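Side-chain contacts in uncharacterized protein YycE (Bacillus subtilis, PDB 1TWU), which is of unknown function but belongs to the vicinal oxygen chelate superfamily and is a putative relative of glyoxalase and fosfomycin resistance proteins: residues R27-G32 / D124-V129; K36-F41 / P55-H60; V50-P55 / L61-Y66. One frame throughout, in Å; residues are numbered along the deposited sequence.

Contact 1 of 3, residues R27-G32 / D124-V129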
loop_
_atom_site.group_PDB
_atom_site.type_symbol
_atom_site.label_atom_id
_atom_site.label_comp_id
_atom_site.label_asym_id
_atom_site.label_seq_id
_atom_site.Cartn_x
_atom_site.Cartn_y
_atom_site.Cartn_z
ATOM N N ARG A 27 4.397 17.390 4.256
ATOM C CA ARG A 27 5.646 17.667 4.956
ATOM C C ARG A 27 6.417 16.378 5.241
ATOM O O ARG A 27 7.632 16.321 5.064
ATOM C CB ARG A 27 5.382 18.399 6.272
ATOM C CG ARG A 27 6.647 18.601 7.101
ATOM C CD ARG A 27 6.386 19.492 8.295
ATOM N NE ARG A 27 7.600 19.848 9.031
ATOM C CZ ARG A 27 8.134 19.126 10.011
ATOM N NH1 ARG A 27 7.572 17.989 10.393
ATOM N NH2 ARG A 27 9.222 19.559 10.630
ATOM N N PHE A 28 5.707 15.343 5.678
ATOM C CA PHE A 28 6.338 14.065 5.989
ATOM C C PHE A 28 6.895 13.379 4.746
ATOM O O PHE A 28 8.071 12.994 4.707
ATOM C CB PHE A 28 5.331 13.121 6.658
ATOM C CG PHE A 28 5.892 11.749 6.973
ATOM C CD1 PHE A 28 6.642 11.531 8.128
ATOM C CD2 PHE A 28 5.683 10.679 6.104
ATOM C CE1 PHE A 28 7.175 10.266 8.414
ATOM C CE2 PHE A 28 6.211 9.417 6.379
ATOM C CZ PHE A 28 6.958 9.210 7.537
ATOM N N TYR A 29 6.045 13.223 3.732
ATOM C CA TYR A 29 6.432 12.536 2.501
ATOM C C TYR A 29 7.310 13.300 1.530
ATOM O O TYR A 29 8.226 12.725 0.939
ATOM C CB TYR A 29 5.179 12.027 1.778
ATOM C CG TYR A 29 4.556 10.875 2.510
ATOM C CD1 TYR A 29 5.086 9.593 2.403
ATOM C CD2 TYR A 29 3.496 11.081 3.398
ATOM C CE1 TYR A 29 4.577 8.533 3.175
ATOM C CE2 TYR A 29 2.980 10.033 4.177
ATOM C CZ TYR A 29 3.525 8.765 4.062
ATOM O OH TYR A 29 3.041 7.742 4.841
ATOM N N GLU A 30 7.047 14.586 1.361
ATOM C CA GLU A 30 7.841 15.353 0.430
ATOM C C GLU A 30 9.071 15.947 1.103
ATOM O O GLU A 30 10.185 15.807 0.602
ATOM C CB GLU A 30 6.993 16.448 -0.204
ATOM C CG GLU A 30 7.303 16.640 -1.665
ATOM C CD GLU A 30 6.474 17.731 -2.302
ATOM O OE1 GLU A 30 5.259 17.819 -2.001
ATOM O OE2 GLU A 30 7.036 18.489 -3.120
ATOM N N GLU A 31 8.874 16.602 2.241
ATOM C CA GLU A 31 9.994 17.191 2.960
ATOM C C GLU A 31 10.768 16.145 3.750
ATOM O O GLU A 31 11.990 16.218 3.856
ATOM C CB GLU A 31 9.519 18.264 3.931
ATOM C CG GLU A 31 8.822 19.441 3.299
ATOM C CD GLU A 31 8.690 20.603 4.277
ATOM O OE1 GLU A 31 7.724 21.393 4.143
ATOM O OE2 GLU A 31 9.561 20.730 5.177
ATOM N N GLY A 32 10.056 15.178 4.309
ATOM C CA GLY A 32 10.709 14.155 5.097
ATOM C C GLY A 32 11.381 13.078 4.281
ATOM O O GLY A 32 12.606 12.955 4.297
ATOM N N ASP A 124 -0.494 10.393 10.215
ATOM C CA ASP A 124 -1.748 9.728 10.543
ATOM C C ASP A 124 -1.619 8.344 11.152
ATOM O O ASP A 124 -2.577 7.570 11.146
ATOM C CB ASP A 124 -2.663 9.669 9.317
ATOM C CG ASP A 124 -3.158 11.044 8.895
ATOM O OD1 ASP A 124 -3.543 11.835 9.787
ATOM O OD2 ASP A 124 -3.171 11.331 7.677
ATOM N N GLY A 125 -0.435 8.030 11.669
ATOM C CA GLY A 125 -0.234 6.753 12.329
ATOM C C GLY A 125 0.100 5.546 11.486
ATOM O O GLY A 125 0.086 4.424 11.993
ATOM N N TRP A 126 0.369 5.749 10.201
ATOM C CA TRP A 126 0.736 4.627 9.352
ATOM C C TRP A 126 2.168 4.301 9.773
ATOM O O TRP A 126 2.965 5.211 9.988
ATOM C CB TRP A 126 0.677 5.023 7.871
ATOM C CG TRP A 126 0.646 3.837 6.934
ATOM C CD1 TRP A 126 0.335 2.536 7.254
ATOM C CD2 TRP A 126 0.889 3.851 5.520
ATOM N NE1 TRP A 126 0.371 1.749 6.129
ATOM C CE2 TRP A 126 0.708 2.528 5.052
ATOM C CE3 TRP A 126 1.236 4.852 4.602
ATOM C CZ2 TRP A 126 0.863 2.184 3.704
ATOM C CZ3 TRP A 126 1.387 4.510 3.263
ATOM C CH2 TRP A 126 1.201 3.187 2.829
ATOM N N ARG A 127 2.478 3.015 9.922
ATOM C CA ARG A 127 3.811 2.584 10.342
ATOM C C ARG A 127 4.786 2.490 9.162
ATOM O O ARG A 127 4.676 1.605 8.312
ATOM C CB ARG A 127 3.732 1.221 11.051
ATOM C CG ARG A 127 2.934 1.195 12.363
ATOM C CD ARG A 127 3.625 1.984 13.454
ATOM N NE ARG A 127 2.840 2.084 14.686
ATOM C CZ ARG A 127 2.921 1.244 15.718
ATOM N NH1 ARG A 127 3.752 0.212 15.692
ATOM N NH2 ARG A 127 2.188 1.461 16.798
ATOM N N ILE A 128 5.738 3.414 9.115
ATOM C CA ILE A 128 6.733 3.421 8.051
ATOM C C ILE A 128 7.987 2.715 8.591
ATOM O O ILE A 128 8.669 3.207 9.497
ATOM C CB ILE A 128 7.076 4.874 7.608
ATOM C CG1 ILE A 128 5.788 5.686 7.428
ATOM C CG2 ILE A 128 7.853 4.854 6.292
ATOM C CD1 ILE A 128 4.788 5.061 6.480
ATOM N N VAL A 129 8.281 1.549 8.031
ATOM C CA VAL A 129 9.423 0.770 8.477
ATOM C C VAL A 129 10.605 0.817 7.519
ATOM O O VAL A 129 10.452 0.765 6.298
ATOM C CB VAL A 129 9.015 -0.712 8.705
ATOM C CG1 VAL A 129 10.152 -1.487 9.377
ATOM C CG2 VAL A 129 7.756 -0.766 9.548
#
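The backbones stay far apart: segment 27-32, the last turns of helix 22-32, and segment 124-129, which leads into strand 127-131, come nearest at Phe28 and Asp124, 10.2 Å between CA atoms, and the gap is bridged by Phe28 and Tyr29 meeting Trp126 and Ile128. The Phe28 ring, its CG anti to the backbone N (chi1 178°), meets Ile128 with its far end, CZ lying 3.7 Å from CG1, the two side chains overlapping as they extend from opposite sides. In the vicinal oxygen chelate fold, built from two beta-alpha-beta-beta-beta modules, this contact joins the helix of the first module to the last strand of the second. Tyr29 crosses Trp126 at about a right angle and brings its OH to the edge of the indole, 3.4 Å from CE3. The same oxygen lies 3.6 Å from Ile128 CD1; in these buried, mostly apolar surroundings it is satisfied by a hydrogen bond with Asp122 OD2. Phe28 CD2 sits 3.3 Å above one face of the Tyr29 ring, over its centre. Asp122 OD1 also accepts hydrogen bonds from the backbone N-H of Asp124 and Trp126, while Arg17 makes a cation-pi contact with the indole.

Contact 2 of 3, residues K36-F41 / P55-H60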
loop_
_atom_site.group_PDB
_atom_site.type_symbol
_atom_site.label_atom_id
_atom_site.label_comp_id
_atom_site.label_asym_id
_atom_site.label_seq_id
_atom_site.Cartn_x
_atom_site.Cartn_y
_atom_site.Cartn_z
ATOM N N LYS A 36 9.187 12.308 -4.699
ATOM C CA LYS A 36 8.860 13.303 -5.706
ATOM C C LYS A 36 7.354 13.441 -5.902
ATOM O O LYS A 36 6.642 12.439 -6.014
ATOM C CB LYS A 36 9.535 12.933 -7.038
ATOM C CG LYS A 36 8.976 13.647 -8.272
ATOM C CD LYS A 36 9.759 13.285 -9.537
ATOM C CE LYS A 36 8.889 13.303 -10.806
ATOM N NZ LYS A 36 8.203 14.603 -11.092
ATOM N N ARG A 37 6.870 14.682 -5.927
ATOM C CA ARG A 37 5.450 14.924 -6.164
ATOM C C ARG A 37 5.219 14.752 -7.670
ATOM O O ARG A 37 5.678 15.565 -8.476
ATOM C CB ARG A 37 5.044 16.336 -5.741
ATOM C CG ARG A 37 3.574 16.611 -6.022
ATOM C CD ARG A 37 3.162 18.022 -5.660
ATOM N NE ARG A 37 3.477 18.337 -4.272
ATOM C CZ ARG A 37 2.914 19.328 -3.592
ATOM N NH1 ARG A 37 2.000 20.096 -4.175
ATOM N NH2 ARG A 37 3.278 19.563 -2.337
ATOM N N ILE A 38 4.515 13.690 -8.045
ATOM C CA ILE A 38 4.272 13.406 -9.454
ATOM C C ILE A 38 2.876 13.779 -9.919
ATOM O O ILE A 38 2.506 13.508 -11.058
ATOM C CB ILE A 38 4.514 11.907 -9.765
ATOM C CG1 ILE A 38 3.512 11.037 -8.999
ATOM C CG2 ILE A 38 5.942 11.532 -9.390
ATOM C CD1 ILE A 38 3.589 9.569 -9.327
ATOM N N GLY A 39 2.105 14.400 -9.033
ATOM C CA GLY A 39 0.757 14.800 -9.381
ATOM C C GLY A 39 0.052 15.445 -8.206
ATOM O O GLY A 39 0.475 15.298 -7.059
ATOM N N GLU A 40 -1.019 16.176 -8.497
ATOM C CA GLU A 40 -1.809 16.847 -7.469
ATOM C C GLU A 40 -3.069 17.368 -8.137
ATOM O O GLU A 40 -3.128 17.498 -9.359
ATOM C CB GLU A 40 -1.044 18.030 -6.868
ATOM C CG GLU A 40 -1.028 19.251 -7.780
ATOM C CD GLU A 40 -0.262 20.424 -7.200
ATOM O OE1 GLU A 40 0.977 20.315 -7.048
ATOM O OE2 GLU A 40 -0.898 21.459 -6.897
ATOM N N PHE A 41 -4.080 17.658 -7.334
ATOM C CA PHE A 41 -5.329 18.187 -7.854
ATOM C C PHE A 41 -6.053 18.944 -6.749
ATOM O O PHE A 41 -6.069 18.525 -5.583
ATOM C CB PHE A 41 -6.201 17.057 -8.422
ATOM C CG PHE A 41 -6.665 16.055 -7.399
ATOM C CD1 PHE A 41 -7.869 16.235 -6.723
ATOM C CD2 PHE A 41 -5.915 14.907 -7.138
ATOM C CE1 PHE A 41 -8.326 15.283 -5.806
ATOM C CE2 PHE A 41 -6.362 13.947 -6.222
ATOM C CZ PHE A 41 -7.572 14.137 -5.556
ATOM N N PRO A 55 9.630 4.912 -6.407
ATOM C CA PRO A 55 10.017 6.326 -6.456
ATOM C C PRO A 55 9.416 7.092 -7.636
ATOM O O PRO A 55 9.468 8.322 -7.669
ATOM C CB PRO A 55 11.535 6.251 -6.543
ATOM C CG PRO A 55 11.721 5.072 -7.446
ATOM C CD PRO A 55 10.734 4.060 -6.891
ATOM N N HIS A 56 8.844 6.364 -8.595
ATOM C CA HIS A 56 8.255 6.978 -9.783
ATOM C C HIS A 56 6.740 6.823 -9.868
ATOM O O HIS A 56 6.065 6.652 -8.856
ATOM C CB HIS A 56 8.889 6.381 -11.038
ATOM C CG HIS A 56 10.377 6.269 -10.954
ATOM N ND1 HIS A 56 11.189 7.346 -10.667
ATOM C CD2 HIS A 56 11.199 5.199 -11.081
ATOM C CE1 HIS A 56 12.447 6.944 -10.614
ATOM N NE2 HIS A 56 12.481 5.646 -10.861
ATOM N N ALA A 57 6.217 6.879 -11.088
ATOM C CA ALA A 57 4.785 6.760 -11.310
ATOM C C ALA A 57 4.281 5.318 -11.375
ATOM O O ALA A 57 3.129 5.054 -11.021
ATOM C CB ALA A 57 4.397 7.500 -12.578
ATOM N N ASP A 58 5.125 4.388 -11.820
ATOM C CA ASP A 58 4.718 2.986 -11.921
ATOM C C ASP A 58 4.069 2.520 -10.628
ATOM O O ASP A 58 3.047 1.840 -10.644
ATOM C CB ASP A 58 5.916 2.092 -12.240
ATOM C CG ASP A 58 6.465 2.333 -13.634
ATOM O OD1 ASP A 58 5.689 2.771 -14.514
ATOM O OD2 ASP A 58 7.667 2.071 -13.856
ATOM N N TYR A 59 4.695 2.881 -9.515
ATOM C CA TYR A 59 4.206 2.556 -8.185
ATOM C C TYR A 59 4.262 3.864 -7.418
ATOM O O TYR A 59 5.341 4.416 -7.210
ATOM C CB TYR A 59 5.107 1.531 -7.489
ATOM C CG TYR A 59 5.123 0.165 -8.137
ATOM C CD1 TYR A 59 5.995 -0.124 -9.190
ATOM C CD2 TYR A 59 4.252 -0.841 -7.705
ATOM C CE1 TYR A 59 5.996 -1.380 -9.794
ATOM C CE2 TYR A 59 4.245 -2.098 -8.301
ATOM C CZ TYR A 59 5.117 -2.361 -9.344
ATOM O OH TYR A 59 5.098 -3.606 -9.945
ATOM N N HIS A 60 3.103 4.373 -7.014
ATOM C CA HIS A 60 3.076 5.619 -6.268
ATOM C C HIS A 60 1.995 5.638 -5.200
ATOM O O HIS A 60 1.138 4.748 -5.132
ATOM C CB HIS A 60 2.888 6.819 -7.212
ATOM C CG HIS A 60 1.581 6.824 -7.946
ATOM N ND1 HIS A 60 1.413 6.224 -9.176
ATOM C CD2 HIS A 60 0.373 7.338 -7.611
ATOM C CE1 HIS A 60 0.159 6.368 -9.566
ATOM N NE2 HIS A 60 -0.493 7.041 -8.635
HETATM O O HOH W 1 10.024 9.621 -5.215
#
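Ile38 carries the contact through a single methyl, CD1, which is inserted among Ala57, His60 and the backbone of His56. It approaches His60 CB at 3.5 Å and lies obliquely to the imidazole, while on Ala57 it touches CA at 3.6 Å and CB at 3.9 Å. The extended outer part of the side chain (chi2 175°) carries CD1 away from strand 37-41 to reach the turn. At the Lys36 end, a water joins the backbones, accepting from Lys36 N at 2.9 Å and donating to Pro55 O at 2.8 Å. One shell further out, His60 ND1 donates to Ala57 O, in the ring plane, though that oxygen is less certainly placed; NE2 is hydrogen-bonded to Arg14 NE. Ile136 of the second subunit packs on both Ile38 and His60, placing the contact at the subunit interface. On the strand, Arg37 NH1 forms a salt bridge with Glu40 OE1 at 3.1 Å and NH2 forms another with Glu30. Ile38 and Gly39 both face Met51, a classic beta bulge in strand 37-44, outermost on that side of this chain's sheet, and its isoleucine meets the turn that follows the cis peptide before Pro55 and leads into strand 59-66.

Contact 3 of 3, residues V50-P55 / L61-Y66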
loop_
_atom_site.group_PDB
_atom_site.type_symbol
_atom_site.label_atom_id
_atom_site.label_comp_id
_atom_site.label_asym_id
_atom_site.label_seq_id
_atom_site.Cartn_x
_atom_site.Cartn_y
_atom_site.Cartn_z
ATOM N N VAL A 50 -2.709 14.658 -3.543
ATOM C CA VAL A 50 -1.338 14.751 -4.011
ATOM C C VAL A 50 -0.798 13.342 -4.229
ATOM O O VAL A 50 -1.155 12.416 -3.507
ATOM C CB VAL A 50 -0.466 15.516 -2.978
ATOM C CG1 VAL A 50 -0.377 14.729 -1.676
ATOM C CG2 VAL A 50 0.906 15.788 -3.552
ATOM N N MET A 51 0.042 13.180 -5.245
ATOM C CA MET A 51 0.617 11.880 -5.554
ATOM C C MET A 51 2.136 11.923 -5.392
ATOM O O MET A 51 2.785 12.855 -5.860
ATOM C CB MET A 51 0.239 11.470 -6.987
ATOM C CG MET A 51 -1.276 11.320 -7.241
ATOM S SD MET A 51 -2.226 12.859 -7.380
ATOM C CE MET A 51 -3.508 12.282 -8.375
ATOM N N PHE A 52 2.693 10.919 -4.712
ATOM C CA PHE A 52 4.139 10.824 -4.479
ATOM C C PHE A 52 4.722 9.580 -5.138
ATOM O O PHE A 52 4.194 8.480 -4.978
ATOM C CB PHE A 52 4.448 10.782 -2.977
ATOM C CG PHE A 52 4.041 12.016 -2.246
ATOM C CD1 PHE A 52 4.565 13.256 -2.610
ATOM C CD2 PHE A 52 3.107 11.956 -1.219
ATOM C CE1 PHE A 52 4.159 14.421 -1.963
ATOM C CE2 PHE A 52 2.695 13.116 -0.564
ATOM C CZ PHE A 52 3.222 14.351 -0.940
ATOM N N GLY A 53 5.816 9.761 -5.869
ATOM C CA GLY A 53 6.444 8.641 -6.543
ATOM C C GLY A 53 7.041 7.659 -5.561
ATOM O O GLY A 53 7.472 8.039 -4.474
ATOM N N LEU A 54 7.082 6.390 -5.943
ATOM C CA LEU A 54 7.620 5.371 -5.061
ATOM C C LEU A 54 8.551 4.398 -5.791
ATOM O O LEU A 54 8.318 3.189 -5.797
ATOM C CB LEU A 54 6.461 4.613 -4.420
ATOM C CG LEU A 54 6.649 4.095 -3.002
ATOM C CD1 LEU A 54 6.839 5.253 -2.027
ATOM C CD2 LEU A 54 5.432 3.277 -2.642
ATOM N N PRO A 55 9.630 4.912 -6.407
ATOM C CA PRO A 55 10.017 6.326 -6.456
ATOM C C PRO A 55 9.416 7.092 -7.636
ATOM O O PRO A 55 9.468 8.322 -7.669
ATOM C CB PRO A 55 11.535 6.251 -6.543
ATOM C CG PRO A 55 11.721 5.072 -7.446
ATOM C CD PRO A 55 10.734 4.060 -6.891
ATOM N N LEU A 61 2.056 6.666 -4.361
ATOM C CA LEU A 61 1.101 6.857 -3.282
ATOM C C LEU A 61 0.220 8.042 -3.635
ATOM O O LEU A 61 0.647 8.940 -4.364
ATOM C CB LEU A 61 1.827 7.185 -1.972
ATOM C CG LEU A 61 2.843 6.217 -1.364
ATOM C CD1 LEU A 61 3.446 6.825 -0.097
ATOM C CD2 LEU A 61 2.155 4.900 -1.045
ATOM N N GLU A 62 -1.012 8.032 -3.140
ATOM C CA GLU A 62 -1.915 9.159 -3.325
ATOM C C GLU A 62 -2.593 9.431 -1.988
ATOM O O GLU A 62 -3.004 8.510 -1.286
ATOM C CB GLU A 62 -2.999 8.896 -4.372
ATOM C CG GLU A 62 -4.002 10.050 -4.406
ATOM C CD GLU A 62 -5.224 9.793 -5.266
ATOM O OE1 GLU A 62 -5.682 8.633 -5.333
ATOM O OE2 GLU A 62 -5.743 10.766 -5.857
ATOM N N PHE A 63 -2.687 10.700 -1.621
ATOM C CA PHE A 63 -3.349 11.081 -0.377
ATOM C C PHE A 63 -4.438 12.076 -0.740
ATOM O O PHE A 63 -4.201 13.029 -1.495
ATOM C CB PHE A 63 -2.351 11.703 0.605
ATOM C CG PHE A 63 -1.405 10.703 1.215
ATOM C CD1 PHE A 63 -1.775 9.976 2.347
ATOM C CD2 PHE A 63 -0.159 10.463 0.639
ATOM C CE1 PHE A 63 -0.918 9.026 2.898
ATOM C CE2 PHE A 63 0.710 9.512 1.180
ATOM C CZ PHE A 63 0.332 8.791 2.312
ATOM N N THR A 64 -5.635 11.835 -0.219
ATOM C CA THR A 64 -6.773 12.695 -0.495
ATOM C C THR A 64 -7.460 13.199 0.774
ATOM O O THR A 64 -7.478 12.523 1.803
ATOM C CB THR A 64 -7.812 11.956 -1.371
ATOM O OG1 THR A 64 -8.212 10.736 -0.728
ATOM C CG2 THR A 64 -7.214 11.632 -2.733
ATOM N N GLN A 65 -8.018 14.402 0.677
ATOM C CA GLN A 65 -8.730 15.035 1.778
ATOM C C GLN A 65 -10.030 15.620 1.240
ATOM O O GLN A 65 -10.029 16.319 0.228
ATOM C CB GLN A 65 -7.864 16.140 2.382
ATOM C CG GLN A 65 -8.508 16.896 3.525
ATOM C CD GLN A 65 -7.543 17.851 4.193
ATOM O OE1 GLN A 65 -7.950 18.777 4.891
ATOM N NE2 GLN A 65 -6.257 17.626 3.992
ATOM N N TYR A 66 -11.140 15.330 1.911
ATOM C CA TYR A 66 -12.433 15.843 1.475
ATOM C C TYR A 66 -12.746 17.209 2.086
ATOM O O TYR A 66 -12.497 17.440 3.267
ATOM C CB TYR A 66 -13.537 14.852 1.824
ATOM C CG TYR A 66 -14.872 15.226 1.230
ATOM C CD1 TYR A 66 -15.032 15.364 -0.149
ATOM C CD2 TYR A 66 -15.973 15.471 2.048
ATOM C CE1 TYR A 66 -16.255 15.741 -0.699
ATOM C CE2 TYR A 66 -17.200 15.849 1.512
ATOM C CZ TYR A 66 -17.338 15.985 0.140
ATOM O OH TYR A 66 -18.553 16.383 -0.380
#
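The rings of Phe52 and Phe63 meet edge to edge, each placing its CD2 near the plane of the other, 4.0 Å apart, and the two side chains cross at about a right angle. Tyr29 from helix 22-32 meets the Phe63 ring with the planes at about 35°. Phe52 is paired with Leu61 and Phe63 with Val50, so the two rings meet diagonally across the strands on the same face.

Strands 50-53 and 61-66 run antiparallel with an angle of 160° between their directions, forming the beta hairpin of 47-53 and 59-66. Val50 and Phe63 are a hydrogen-bonded pair, closed by Val50 N to Phe63 O and Phe63 N to Val50 O, 3.0 Å each. Phe52 and Leu61 form a second such pair, with Leu61 N to Phe52 O and Phe52 N to Leu61 O both 2.9 Å. Between them Met51 and Glu62 are a non-hydrogen-bonded pair, their CA atoms 4.3 Å apart.

On the opposite face of the sheet, Met51 and Glu62 run alongside each other, and a bend at chi2 (75°) in Met51 brings CE to within 3.7 Å of Glu62 OE2. The buried carboxylate has its charge partner in Arg14, whose NH1 forms a salt bridge with OE1. Past the strand end, Leu54 crosses Leu61, with their CD2 atoms 4.0 Å apart, continuing the apolar face of Phe52 and Phe63.

That face is covered by helix 22-32, with Leu22 and Ile25 against Phe63 and Glu30 against Phe52. In the sheet, strand 37-44 flanks Met51 and strand 12-18 flanks Glu62, while Ile136 and Trp113 of the second subunit pack on Met51 and Glu62, respectively.

Overall arrangement
Contacts 2 and 3 belong to one sheet, with centres about 7 Å apart; they share Pro55 and are linked by probable hydrogen bonds, Gly53 N to Lys36 O and Met51 N to Gly39 O, 2.8 Å each. Contact 1 lies about 11 Å from contact 3, centre to centre, and helix 22-32 serves both, with Tyr29 taking part in each. Contacts 1 and 2, about 15 Å apart between centres, are linked by the salt bridge of Glu30 OE1 with Arg37 NH2, 2.7 Å. Along the chain, contact 1 encloses the other two. Contacts 2 and 3 also touch the second subunit.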